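Local coordinates for protein telomerase reverse transcriptase (Candida albicans SC5314, PDB 6ZDQ) that probably lengthens telomeres by reverse transcription, copying a template within the telomerase RNA to add short repeats to chromosome ends, at residues Q223-C229 and L252-N256; K212-M218 and H447-R453; I564-T568 and K579-T583; M608-R613 and C668-I672; V87-L92 and L169-I173. All coordinates share one frame; numbering follows the deposited sequence.

In the fold
Contacts 1 and 2 adjoin at the five-stranded mixed sheet: strand 446-451 pairs with edge strand 215-217 in contact 2, and its Leu448 also packs on Gln223 and Leu252 of contact 1. Both are partly buried, and both mix backbone carbonyls, lysines and apolar side chains. Contacts 3 and 4 belong to the C-terminal helices; helices 574-588 and 602-626 follow each other in the chain, and the contact centres lie about 17 Å apart. Contact 4 is buried and largely apolar, whereas contact 3 is more open and lies nearer the nucleic acid. Contact 5, far from the sheet in the RNA-binding domain, is wholly aliphatic and buried.

Contact 1: residues Q223-C229 and L252-N256; sequences QREQLPC and LKLLN
Leu252 points its side chain into the curve of segment 223-229 and meets it with both branches. CD1 lies 3.3 Å from Glu225 O and also touches Leu227 CB. CD2 turns the other way, to Cys229 SG at 3.7 Å, and it also touches Gln223 CG. The sulfur of Cys229 touches a second leucine too, Leu255 CD2 at 4.1 Å. Gln223 comes in at the carbonyl of Leu252. Its extended chain, with CG opposite the backbone N (chi1 -163°), runs past this carbonyl and brings NE2 within 3.4 Å of Leu252 O in a weak hydrogen bond. That same oxygen takes a weak bond from Leu255 N. The two loops flank the hairpin of strands 229-236 and 241-247, whose sequence and place are consistent with motifs 1 and 2 of the telomerase fingers: one leads into the hairpin, the other leaves it. Leu448 of strand 446-451 packs on both Gln223 and Leu252 from the sheet side. On the outer side Lys253 curls over the first loop. Bends at its third and fourth torsions fold the chain round the Arg224 carbonyl, and NZ bonds to Arg224 O at 3.2 Å, approaching from above the carbonyl plane, 51° out of it, while its CG and CD pack against the same oxygen.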
# COMPACT_ATOMS: atom_id res chain seq x y z
N GLN A 223 31.11 -5.93 7.66
CA GLN A 223 30.04 -6.66 8.33
C GLN A 223 30.22 -6.67 9.85
O GLN A 223 29.24 -6.79 10.59
CB GLN A 223 29.98 -8.09 7.79
CG GLN A 223 28.69 -8.84 8.08
CD GLN A 223 28.60 -10.16 7.32
OE1 GLN A 223 29.49 -10.50 6.55
NE2 GLN A 223 27.51 -10.89 7.54
N ARG A 224 31.46 -6.54 10.32
CA ARG A 224 31.72 -6.55 11.76
C ARG A 224 31.29 -5.27 12.46
O ARG A 224 31.33 -5.22 13.69
CB ARG A 224 33.21 -6.80 12.03
CG ARG A 224 34.10 -5.61 11.73
CD ARG A 224 35.39 -5.68 12.53
NE ARG A 224 35.13 -5.83 13.96
CZ ARG A 224 34.88 -4.81 14.79
NH1 ARG A 224 34.86 -3.57 14.33
NH2 ARG A 224 34.66 -5.04 16.07
N GLU A 225 30.89 -4.24 11.72
CA GLU A 225 30.46 -2.98 12.30
C GLU A 225 28.94 -2.95 12.42
O GLU A 225 28.22 -3.48 11.57
CB GLU A 225 30.93 -1.79 11.45
CG GLU A 225 32.44 -1.72 11.25
CD GLU A 225 32.87 -0.52 10.43
OE1 GLU A 225 32.01 0.34 10.14
OE2 GLU A 225 34.06 -0.43 10.08
N GLN A 226 28.46 -2.31 13.48
CA GLN A 226 27.02 -2.18 13.73
C GLN A 226 26.53 -0.90 13.06
O GLN A 226 26.75 0.20 13.57
CB GLN A 226 26.72 -2.21 15.22
CG GLN A 226 27.67 -1.39 16.08
CD GLN A 226 27.29 -1.44 17.54
OE1 GLN A 226 26.29 -2.05 17.92
NE2 GLN A 226 28.10 -0.81 18.39
N LEU A 227 25.88 -1.05 11.92
CA LEU A 227 25.35 0.03 11.11
C LEU A 227 23.95 -0.33 10.67
O LEU A 227 23.57 -1.51 10.69
CB LEU A 227 26.24 0.29 9.88
CG LEU A 227 27.70 0.65 10.14
CD1 LEU A 227 28.44 0.78 8.82
CD2 LEU A 227 27.79 1.93 10.95
N PRO A 228 23.14 0.65 10.28
CA PRO A 228 21.82 0.34 9.73
C PRO A 228 21.95 -0.54 8.49
O PRO A 228 22.67 -0.21 7.55
CB PRO A 228 21.23 1.71 9.39
CG PRO A 228 21.95 2.65 10.30
CD PRO A 228 23.34 2.11 10.43
N CYS A 229 21.25 -1.67 8.51
CA CYS A 229 21.39 -2.68 7.46
C CYS A 229 20.03 -2.99 6.86
O CYS A 229 19.08 -3.31 7.59
CB CYS A 229 22.03 -3.96 8.01
SG CYS A 229 22.57 -5.11 6.73
N LEU A 252 24.23 -6.38 11.52
CA LEU A 252 25.12 -6.73 10.42
C LEU A 252 25.94 -7.98 10.75
O LEU A 252 26.09 -8.88 9.91
CB LEU A 252 26.04 -5.55 10.10
CG LEU A 252 25.81 -4.83 8.77
CD1 LEU A 252 26.68 -3.59 8.68
CD2 LEU A 252 26.10 -5.77 7.61
N LYS A 253 26.48 -8.05 11.97
CA LYS A 253 27.36 -9.16 12.34
C LYS A 253 26.63 -10.50 12.30
O LYS A 253 27.16 -11.49 11.79
CB LYS A 253 27.95 -8.92 13.73
CG LYS A 253 29.03 -7.85 13.78
CD LYS A 253 29.66 -7.74 15.16
CE LYS A 253 28.83 -6.87 16.09
NZ LYS A 253 28.87 -5.44 15.68
N LEU A 254 25.41 -10.55 12.84
CA LEU A 254 24.69 -11.80 13.01
C LEU A 254 23.92 -12.23 11.77
O LEU A 254 23.33 -13.31 11.77
CB LEU A 254 23.73 -11.68 14.21
CG LEU A 254 24.30 -11.80 15.63
CD1 LEU A 254 25.25 -10.66 15.98
CD2 LEU A 254 23.17 -11.88 16.65
N LEU A 255 23.91 -11.41 10.72
CA LEU A 255 23.19 -11.71 9.49
C LEU A 255 23.81 -12.93 8.79
O LEU A 255 24.91 -13.38 9.12
CB LEU A 255 23.22 -10.48 8.57
CG LEU A 255 22.66 -10.49 7.15
CD1 LEU A 255 21.15 -10.72 7.15
CD2 LEU A 255 23.02 -9.21 6.42
N ASN A 256 23.07 -13.44 7.80
CA ASN A 256 23.61 -14.34 6.77
C ASN A 256 24.22 -15.62 7.36
O ASN A 256 25.43 -15.85 7.26
CB ASN A 256 24.63 -13.59 5.91
CG ASN A 256 25.01 -14.37 4.66
OD1 ASN A 256 26.04 -15.04 4.61
ND2 ASN A 256 24.17 -14.27 3.63

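Contact 2: residues K212-M218 and H447-R453; sequences KNNLVKM and HLYKRKR
Lys217 reaches His447 because its whole side chain is stretched out, starting with CG opposite the backbone N (chi1 -166°). On the way it crosses Tyr449, CB coming within 3.6 Å of Tyr449 CE2, and at its end NZ meets His447 ND1 near the plane of the imidazole in a weak hydrogen bond of 3.2 Å. Met218 bends instead, at its second and third torsions, and lays SD against the methylenes of Lys450, 3.6 Å from CD. Between these two side chains, which lie on opposite faces, edge strand 215-217 pairs antiparallel with strand 446-451. Val216 and Lys450 form the hydrogen-bonded pair, with Val216 N to Lys450 O at 2.6 Å and Lys450 N to Val216 O at 2.8 Å; the pairing runs on through Met218 N to Leu448 O. Leu215 and Lys217 share a face with Tyr449 and Arg451. At the other end Lys452 N bonds to Asn214 O at 2.7 Å, tying the end of helix 196-214 to the sheet. Asn214 OD1 receives a weak bond from Arg453 NH2, the amide and guanidinium planes being 79° apart, while its ND2 bonds to Tyr210 O. Arg451 lays one guanidinium face over Asn214 CB. The weak bond from Lys217 to ND1 would probably favour a neutral His447. Arg451 through NH1 and Arg453 weakly through NE both bond to Asp343 O, which probably eases the closeness of Arg453 to Arg344.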
# COMPACT_ATOMS: atom_id res chain seq x y z
N LYS A 212 26.55 1.29 -10.10
CA LYS A 212 27.60 2.11 -10.70
C LYS A 212 27.43 3.58 -10.35
O LYS A 212 28.41 4.28 -10.08
CB LYS A 212 27.62 1.91 -12.21
CG LYS A 212 28.06 0.53 -12.67
CD LYS A 212 27.77 0.32 -14.15
CE LYS A 212 28.38 1.42 -15.00
NZ LYS A 212 27.99 1.30 -16.43
N ASN A 213 26.19 4.07 -10.35
CA ASN A 213 25.92 5.49 -10.14
C ASN A 213 25.52 5.83 -8.71
O ASN A 213 25.79 6.95 -8.26
CB ASN A 213 24.81 5.96 -11.09
CG ASN A 213 25.03 5.49 -12.51
OD1 ASN A 213 24.61 4.40 -12.89
ND2 ASN A 213 25.69 6.32 -13.31
N ASN A 214 24.90 4.90 -7.99
CA ASN A 214 24.34 5.20 -6.68
C ASN A 214 25.06 4.53 -5.51
O ASN A 214 25.03 5.07 -4.41
CB ASN A 214 22.86 4.79 -6.63
CG ASN A 214 22.03 5.52 -7.65
OD1 ASN A 214 21.46 6.58 -7.37
ND2 ASN A 214 21.94 4.97 -8.86
N LEU A 215 25.71 3.39 -5.73
CA LEU A 215 26.25 2.60 -4.63
C LEU A 215 27.77 2.58 -4.66
O LEU A 215 28.41 2.98 -5.64
CB LEU A 215 25.70 1.17 -4.67
CG LEU A 215 24.18 1.04 -4.62
CD1 LEU A 215 23.77 -0.43 -4.65
CD2 LEU A 215 23.63 1.73 -3.39
N VAL A 216 28.34 2.12 -3.55
CA VAL A 216 29.78 1.91 -3.41
C VAL A 216 29.98 0.58 -2.69
O VAL A 216 29.49 0.41 -1.56
CB VAL A 216 30.48 3.05 -2.65
CG1 VAL A 216 31.90 2.66 -2.31
CG2 VAL A 216 30.45 4.33 -3.48
N LYS A 217 30.69 -0.35 -3.32
CA LYS A 217 30.88 -1.67 -2.74
C LYS A 217 31.76 -1.59 -1.49
O LYS A 217 32.72 -0.82 -1.44
CB LYS A 217 31.49 -2.62 -3.76
CG LYS A 217 31.42 -4.09 -3.37
CD LYS A 217 31.86 -4.99 -4.52
CE LYS A 217 31.70 -6.45 -4.15
NZ LYS A 217 32.06 -7.35 -5.28
N MET A 218 31.41 -2.39 -0.49
CA MET A 218 32.11 -2.40 0.79
C MET A 218 32.90 -3.70 0.97
O MET A 218 32.50 -4.75 0.46
CB MET A 218 31.12 -2.26 1.95
CG MET A 218 30.43 -0.90 2.05
SD MET A 218 31.49 0.38 2.74
CE MET A 218 32.13 1.15 1.26
N HIS A 447 26.90 -9.29 -1.04
CA HIS A 447 27.69 -8.13 -1.45
C HIS A 447 27.09 -6.91 -0.76
O HIS A 447 25.98 -6.49 -1.08
CB HIS A 447 27.68 -7.96 -2.97
CG HIS A 447 28.30 -9.11 -3.71
ND1 HIS A 447 29.62 -9.13 -4.09
CD2 HIS A 447 27.76 -10.27 -4.15
CE1 HIS A 447 29.88 -10.26 -4.72
NE2 HIS A 447 28.77 -10.97 -4.77
N LEU A 448 27.84 -6.34 0.18
CA LEU A 448 27.37 -5.20 0.96
C LEU A 448 27.78 -3.90 0.28
O LEU A 448 28.94 -3.73 -0.09
CB LEU A 448 27.93 -5.26 2.38
CG LEU A 448 27.62 -6.55 3.15
CD1 LEU A 448 28.27 -6.54 4.52
CD2 LEU A 448 26.12 -6.74 3.27
N TYR A 449 26.82 -2.99 0.12
CA TYR A 449 27.04 -1.72 -0.56
C TYR A 449 26.62 -0.57 0.34
O TYR A 449 25.53 -0.59 0.92
CB TYR A 449 26.26 -1.66 -1.88
CG TYR A 449 26.75 -2.60 -2.95
CD1 TYR A 449 26.31 -3.92 -3.00
CD2 TYR A 449 27.64 -2.17 -3.92
CE1 TYR A 449 26.75 -4.78 -3.98
CE2 TYR A 449 28.09 -3.03 -4.91
CZ TYR A 449 27.65 -4.33 -4.93
OH TYR A 449 28.09 -5.19 -5.91
N LYS A 450 27.48 0.44 0.44
CA LYS A 450 27.08 1.74 0.95
C LYS A 450 26.67 2.64 -0.21
O LYS A 450 26.95 2.36 -1.37
CB LYS A 450 28.20 2.38 1.77
CG LYS A 450 28.25 1.92 3.22
CD LYS A 450 29.19 2.79 4.05
CE LYS A 450 29.19 2.36 5.50
NZ LYS A 450 30.12 3.17 6.33
N ARG A 451 25.99 3.74 0.12
CA ARG A 451 25.42 4.60 -0.90
C ARG A 451 26.28 5.83 -1.13
O ARG A 451 26.76 6.46 -0.18
CB ARG A 451 24.00 5.02 -0.52
CG ARG A 451 23.09 5.13 -1.74
CD ARG A 451 21.63 5.15 -1.36
NE ARG A 451 20.77 5.00 -2.53
CZ ARG A 451 20.53 5.95 -3.42
NH1 ARG A 451 21.10 7.14 -3.30
NH2 ARG A 451 19.73 5.72 -4.45
N LYS A 452 26.47 6.16 -2.41
CA LYS A 452 27.22 7.33 -2.84
C LYS A 452 26.33 8.55 -3.05
O LYS A 452 26.85 9.63 -3.36
CB LYS A 452 27.98 6.99 -4.13
CG LYS A 452 29.13 7.92 -4.49
CD LYS A 452 29.85 7.44 -5.74
CE LYS A 452 28.87 7.24 -6.89
NZ LYS A 452 29.54 6.73 -8.11
N ARG A 453 25.02 8.41 -2.89
CA ARG A 453 24.06 9.49 -3.11
C ARG A 453 22.98 9.41 -2.04
O ARG A 453 23.16 8.75 -1.00
CB ARG A 453 23.48 9.46 -4.53
CG ARG A 453 24.44 9.92 -5.60
CD ARG A 453 23.70 10.53 -6.79
NE ARG A 453 22.95 9.54 -7.55
CZ ARG A 453 23.39 8.97 -8.67
NH1 ARG A 453 24.58 9.30 -9.16
NH2 ARG A 453 22.63 8.09 -9.31

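Contact 3: residues I564-T568 and K579-T583; sequences ISLVT and KYLKT
Tyr580 projects from helix 574-588 against Leu566 and Val567, which lie in the loop leading into that helix. The setting is the helical C-terminal extension, the thumb of the telomerase reverse transcriptase, and the nearest atom of the bound nucleic acid is only about 4 Å from the contact. With CG opposite the backbone N (chi1 169°), the phenol of Tyr580 extends away from the helix and puts its hydroxyl at the turn of the loop. There OH accepts a weak hydrogen bond from the backbone N of Leu566, 3.4 Å long and with an angle of 156° at the hydrogen. The Leu566 side chain crosses the phenol at about a right angle, wrapping its oxygen end: CB lies 3.8 Å from Tyr580 CZ, and CD1 comes equally close to Tyr580 CE1. Val567 takes another position, with its CG2 methyl at the ring edge, near the plane, 4.1 Å from Tyr580 CD2. Phe571, further along the loop, also meets the ring, the two planes about 35° apart. One residue on, Leu581 turns toward helix 602-626, where it touches Val615 and Phe619; Val567 leans on Glu618 and Lys622 of that helix, so loop and helix share a neighbour. Val567 CG2 and Leu581 CD2 meet at 3.6 Å, the two side chains crossing at about a right angle.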
# COMPACT_ATOMS: atom_id res chain seq x y z
N ILE A 564 -9.60 2.02 -6.14
CA ILE A 564 -10.39 0.80 -6.15
C ILE A 564 -10.83 0.50 -4.71
O ILE A 564 -10.34 1.09 -3.75
CB ILE A 564 -9.62 -0.38 -6.78
CG1 ILE A 564 -9.02 0.03 -8.13
CG2 ILE A 564 -10.51 -1.60 -7.00
CD1 ILE A 564 -8.48 -1.13 -8.94
N SER A 565 -11.77 -0.44 -4.58
CA SER A 565 -12.35 -0.80 -3.29
C SER A 565 -11.55 -1.92 -2.65
O SER A 565 -11.27 -2.95 -3.29
CB SER A 565 -13.81 -1.22 -3.46
OG SER A 565 -14.58 -0.24 -4.15
N LEU A 566 -11.17 -1.73 -1.38
CA LEU A 566 -10.43 -2.71 -0.60
C LEU A 566 -11.28 -3.90 -0.15
O LEU A 566 -10.72 -4.84 0.43
CB LEU A 566 -9.82 -2.06 0.64
CG LEU A 566 -8.85 -0.88 0.53
CD1 LEU A 566 -8.62 -0.27 1.90
CD2 LEU A 566 -7.53 -1.31 -0.10
N VAL A 567 -12.59 -3.87 -0.41
CA VAL A 567 -13.59 -4.66 0.32
C VAL A 567 -13.18 -6.11 0.54
O VAL A 567 -13.47 -6.69 1.59
CB VAL A 567 -14.93 -4.56 -0.44
CG1 VAL A 567 -15.87 -5.70 -0.05
CG2 VAL A 567 -15.59 -3.21 -0.17
N THR A 568 -12.48 -6.71 -0.43
CA THR A 568 -12.18 -8.14 -0.36
C THR A 568 -11.43 -8.51 0.92
O THR A 568 -11.67 -9.56 1.51
CB THR A 568 -11.39 -8.57 -1.59
OG1 THR A 568 -10.77 -9.84 -1.35
CG2 THR A 568 -10.32 -7.54 -1.93
N LYS A 579 -19.54 -0.60 7.38
CA LYS A 579 -18.69 0.30 8.16
C LYS A 579 -17.57 0.87 7.29
O LYS A 579 -17.34 2.08 7.29
CB LYS A 579 -18.12 -0.44 9.36
CG LYS A 579 -17.16 0.38 10.21
CD LYS A 579 -16.59 -0.45 11.35
CE LYS A 579 -15.59 0.34 12.16
NZ LYS A 579 -15.01 -0.46 13.27
N TYR A 580 -16.87 0.01 6.55
CA TYR A 580 -15.83 0.49 5.66
C TYR A 580 -16.41 1.30 4.51
O TYR A 580 -15.90 2.38 4.18
CB TYR A 580 -15.00 -0.69 5.12
CG TYR A 580 -14.07 -0.29 4.00
CD1 TYR A 580 -12.90 0.41 4.25
CD2 TYR A 580 -14.37 -0.60 2.68
CE1 TYR A 580 -12.05 0.78 3.23
CE2 TYR A 580 -13.53 -0.24 1.65
CZ TYR A 580 -12.37 0.46 1.93
OH TYR A 580 -11.53 0.82 0.90
N LEU A 581 -17.48 0.79 3.88
CA LEU A 581 -18.08 1.50 2.76
C LEU A 581 -18.55 2.90 3.16
O LEU A 581 -18.41 3.85 2.39
CB LEU A 581 -19.24 0.69 2.18
CG LEU A 581 -18.90 -0.60 1.44
CD1 LEU A 581 -20.13 -1.20 0.78
CD2 LEU A 581 -17.80 -0.37 0.42
N LYS A 582 -19.11 3.02 4.37
CA LYS A 582 -19.50 4.34 4.87
C LYS A 582 -18.28 5.24 5.03
O LYS A 582 -18.24 6.36 4.52
CB LYS A 582 -20.24 4.19 6.19
CG LYS A 582 -20.71 5.50 6.81
CD LYS A 582 -21.44 5.24 8.11
CE LYS A 582 -21.95 6.52 8.73
NZ LYS A 582 -22.72 6.25 9.97
N THR A 583 -17.25 4.75 5.74
CA THR A 583 -16.03 5.53 5.92
C THR A 583 -15.26 5.71 4.62
O THR A 583 -14.42 6.61 4.53
CB THR A 583 -15.13 4.88 6.97
OG1 THR A 583 -14.78 3.56 6.54
CG2 THR A 583 -15.85 4.80 8.31

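Contact 4: residues M608-R613 and C668-I672; sequences MGSLLR and CIKQI
Gly609 O accepts the backbone N-H of Arg613 at 2.7 Å, and it is on this turn of helix 602-626 that Ile672 lodges its end, with CD1 3.7 Å from Gly609 CA. No hydrogen bond passes between the segments. Arg613 bends back at its third torsion, bringing one face of its guanidinium over Gly609 CA, and its NH1 lies 3.6 Å from Ile672 CD1. Nearer the backbone, its CG meets Ile672 CG2, also at 3.6 Å, and the two side chains cross at about a right angle. On the other flank of Ile672, Leu612 CD2 packs on Ile672 CG2 at 3.7 Å and reaches Ile669 CG2 as well. Met608 closes the row one turn earlier: bends at its second and third torsions carry CE to Ile669 CG1 at 3.7 Å and to Cys668 SG at 3.8 Å. The helices run in broadly the same direction, their segment axes 34° apart and 10.7 Å at closest approach, a spacing bridged by side chains. Around them the helices of the C-terminal thumb close in: Thr648 of helix 634-656 touches both Met608 and Ile669, and Tyr585 of helix 574-588 packs on Met608.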
# COMPACT_ATOMS: atom_id res chain seq x y z
N MET A 608 -20.41 12.72 -8.24
CA MET A 608 -20.90 11.98 -7.09
C MET A 608 -21.47 10.63 -7.50
O MET A 608 -21.33 9.64 -6.77
CB MET A 608 -21.96 12.82 -6.35
CG MET A 608 -22.63 12.13 -5.17
SD MET A 608 -24.06 11.11 -5.61
CE MET A 608 -25.04 12.29 -6.54
N GLY A 609 -22.12 10.58 -8.66
CA GLY A 609 -22.69 9.33 -9.13
C GLY A 609 -21.66 8.23 -9.31
O GLY A 609 -21.93 7.06 -9.04
N SER A 610 -20.46 8.60 -9.77
CA SER A 610 -19.39 7.63 -9.92
C SER A 610 -19.06 6.97 -8.58
O SER A 610 -19.02 5.74 -8.47
CB SER A 610 -18.14 8.30 -10.51
OG SER A 610 -17.03 7.42 -10.50
N LEU A 611 -18.82 7.78 -7.55
CA LEU A 611 -18.54 7.23 -6.22
C LEU A 611 -19.75 6.50 -5.67
O LEU A 611 -19.62 5.43 -5.05
CB LEU A 611 -18.10 8.34 -5.28
CG LEU A 611 -17.68 7.90 -3.87
CD1 LEU A 611 -16.52 6.92 -3.95
CD2 LEU A 611 -17.32 9.10 -3.00
N LEU A 612 -20.95 7.05 -5.86
CA LEU A 612 -22.16 6.44 -5.31
C LEU A 612 -22.46 5.11 -5.98
O LEU A 612 -22.68 4.10 -5.30
CB LEU A 612 -23.34 7.40 -5.44
CG LEU A 612 -24.67 6.91 -4.85
CD1 LEU A 612 -24.53 6.61 -3.37
CD2 LEU A 612 -25.77 7.93 -5.09
N ARG A 613 -22.47 5.07 -7.31
CA ARG A 613 -22.79 3.83 -8.01
C ARG A 613 -21.75 2.75 -7.72
O ARG A 613 -22.10 1.58 -7.55
CB ARG A 613 -22.91 4.07 -9.51
CG ARG A 613 -24.31 4.49 -9.95
CD ARG A 613 -24.39 4.67 -11.46
NE ARG A 613 -23.61 5.81 -11.91
CZ ARG A 613 -24.13 6.99 -12.23
NH1 ARG A 613 -25.44 7.19 -12.14
NH2 ARG A 613 -23.34 7.98 -12.63
N CYS A 668 -30.91 13.23 -7.71
CA CYS A 668 -29.99 12.33 -8.38
C CYS A 668 -29.63 11.14 -7.50
O CYS A 668 -29.50 10.01 -7.98
CB CYS A 668 -28.73 13.09 -8.80
SG CYS A 668 -27.42 12.04 -9.50
N ILE A 669 -29.45 11.38 -6.19
CA ILE A 669 -29.12 10.30 -5.27
C ILE A 669 -30.23 9.26 -5.23
O ILE A 669 -29.98 8.05 -5.29
CB ILE A 669 -28.83 10.86 -3.86
CG1 ILE A 669 -27.63 11.81 -3.90
CG2 ILE A 669 -28.60 9.73 -2.87
CD1 ILE A 669 -27.30 12.43 -2.56
N LYS A 670 -31.48 9.72 -5.12
CA LYS A 670 -32.61 8.80 -5.04
C LYS A 670 -32.73 7.95 -6.30
O LYS A 670 -32.96 6.73 -6.22
CB LYS A 670 -33.90 9.58 -4.79
CG LYS A 670 -33.87 10.45 -3.55
CD LYS A 670 -35.25 10.98 -3.21
CE LYS A 670 -35.79 11.90 -4.30
NZ LYS A 670 -37.15 12.41 -3.97
N GLN A 671 -32.58 8.57 -7.47
CA GLN A 671 -32.70 7.83 -8.72
C GLN A 671 -31.63 6.75 -8.82
O GLN A 671 -31.90 5.64 -9.31
CB GLN A 671 -32.61 8.79 -9.91
CG GLN A 671 -33.80 9.74 -10.01
CD GLN A 671 -33.63 10.76 -11.11
OE1 GLN A 671 -32.62 10.78 -11.81
NE2 GLN A 671 -34.63 11.63 -11.26
N ILE A 672 -30.41 7.05 -8.38
CA ILE A 672 -29.35 6.04 -8.38
C ILE A 672 -29.69 4.90 -7.43
O ILE A 672 -29.55 3.72 -7.77
CB ILE A 672 -27.99 6.69 -8.03
CG1 ILE A 672 -27.55 7.64 -9.15
CG2 ILE A 672 -26.94 5.62 -7.78
CD1 ILE A 672 -26.25 8.34 -8.87

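Contact 5: residues V87-L92 and L169-I173; sequences VLGKLL and LLKNI
Ile173 puts one methyl, CD1, among three side chains of the other helix. It is 3.8 Å from Val87 CG1, 3.9 Å from Leu91 CD1 and 4.1 Å from Leu88 CD2. With Leu91 the meeting is tip to tip, while Val87 slides past in the opposite direction and Leu88 crosses at a slant. The extended run of Ile173, its CG1 opposite the carbonyl carbon (chi1 -68°) and CD1 carried straight on, is what takes that methyl so far from its own backbone. Leu169, one helical turn earlier on the same face, uses both of its branches: CD2 goes to Leu88 CD2 at 3.9 Å and to Leu92 CD2 at 4.2 Å, and CD1 goes to Leu91 CD1. Each of these leucines passes Leu169 side by side, pointing the opposite way. Both helices, 77-91 and 148-177, belong to the largely helical RNA-binding domain of telomerase, and here their segment axes lie 12.0 Å apart at closest approach, with 125° between their directions. At that spacing the backbones stay apart and methyl groups do all the touching. Leu88 touches both residues of helix 148-177 with one methyl, CD2. Further apolar cover comes from Tyr52 of helix 52-59, which touches Val87 and Leu91, and from the N-terminal residues Met6 and Ile7, which pack on Ile173 and Leu169 respectively.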
# COMPACT_ATOMS: atom_id res chain seq x y z
N VAL A 87 0.46 -29.04 -11.17
CA VAL A 87 1.40 -29.59 -10.18
C VAL A 87 0.64 -30.29 -9.06
O VAL A 87 1.04 -31.37 -8.62
CB VAL A 87 2.31 -28.48 -9.64
CG1 VAL A 87 3.26 -29.04 -8.59
CG2 VAL A 87 3.09 -27.83 -10.77
N LEU A 88 -0.45 -29.69 -8.59
CA LEU A 88 -1.23 -30.30 -7.52
C LEU A 88 -1.84 -31.62 -7.96
O LEU A 88 -1.94 -32.56 -7.16
CB LEU A 88 -2.32 -29.34 -7.05
CG LEU A 88 -1.88 -28.11 -6.26
CD1 LEU A 88 -3.07 -27.21 -5.99
CD2 LEU A 88 -1.20 -28.51 -4.96
N GLY A 89 -2.26 -31.71 -9.22
CA GLY A 89 -2.84 -32.95 -9.71
C GLY A 89 -1.85 -34.10 -9.75
O GLY A 89 -2.24 -35.26 -9.55
N LYS A 90 -0.58 -33.80 -10.00
CA LYS A 90 0.44 -34.84 -9.97
C LYS A 90 0.92 -35.14 -8.55
O LYS A 90 1.32 -36.27 -8.26
CB LYS A 90 1.63 -34.44 -10.84
CG LYS A 90 1.34 -34.47 -12.33
CD LYS A 90 2.54 -34.01 -13.15
CE LYS A 90 2.45 -34.51 -14.59
NZ LYS A 90 1.16 -34.16 -15.24
N LEU A 91 0.87 -34.14 -7.66
CA LEU A 91 1.32 -34.34 -6.29
C LEU A 91 0.28 -35.10 -5.46
O LEU A 91 0.62 -36.05 -4.75
CB LEU A 91 1.62 -32.99 -5.63
CG LEU A 91 2.90 -32.28 -6.07
CD1 LEU A 91 3.03 -30.94 -5.37
CD2 LEU A 91 4.10 -33.16 -5.77
N LEU A 92 -0.98 -34.68 -5.53
CA LEU A 92 -1.99 -35.17 -4.62
C LEU A 92 -2.77 -36.31 -5.25
O LEU A 92 -3.41 -36.11 -6.30
CB LEU A 92 -2.94 -34.04 -4.22
CG LEU A 92 -2.29 -32.79 -3.63
CD1 LEU A 92 -3.34 -31.77 -3.22
CD2 LEU A 92 -1.39 -33.13 -2.45
N LEU A 169 2.25 -25.85 1.25
CA LEU A 169 2.46 -26.50 -0.04
C LEU A 169 2.26 -25.54 -1.20
O LEU A 169 3.14 -25.39 -2.05
CB LEU A 169 1.53 -27.71 -0.18
CG LEU A 169 1.61 -28.43 -1.53
CD1 LEU A 169 3.00 -29.00 -1.76
CD2 LEU A 169 0.56 -29.53 -1.63
N LEU A 170 1.11 -24.87 -1.24
CA LEU A 170 0.79 -24.00 -2.37
C LEU A 170 1.79 -22.85 -2.48
O LEU A 170 2.24 -22.51 -3.58
CB LEU A 170 -0.63 -23.47 -2.23
CG LEU A 170 -1.15 -22.50 -3.29
CD1 LEU A 170 -0.95 -23.08 -4.67
CD2 LEU A 170 -2.62 -22.21 -3.04
N LYS A 171 2.14 -22.23 -1.35
CA LYS A 171 3.08 -21.12 -1.38
C LYS A 171 4.46 -21.57 -1.84
O LYS A 171 5.12 -20.87 -2.62
CB LYS A 171 3.17 -20.45 -0.00
CG LYS A 171 1.98 -19.56 0.34
CD LYS A 171 2.28 -18.71 1.57
CE LYS A 171 1.18 -17.70 1.85
NZ LYS A 171 -0.11 -18.36 2.20
N ASN A 172 4.92 -22.73 -1.37
CA ASN A 172 6.24 -23.21 -1.75
C ASN A 172 6.31 -23.60 -3.22
O ASN A 172 7.41 -23.62 -3.80
CB ASN A 172 6.64 -24.41 -0.88
CG ASN A 172 8.12 -24.71 -0.94
OD1 ASN A 172 8.92 -23.88 -1.36
ND2 ASN A 172 8.50 -25.91 -0.51
N ILE A 173 5.17 -23.89 -3.85
CA ILE A 173 5.15 -24.14 -5.29
C ILE A 173 5.34 -22.84 -6.06
O ILE A 173 6.08 -22.79 -7.04
CB ILE A 173 3.85 -24.86 -5.69
CG1 ILE A 173 3.83 -26.28 -5.12
CG2 ILE A 173 3.69 -24.88 -7.20
CD1 ILE A 173 2.55 -27.03 -5.42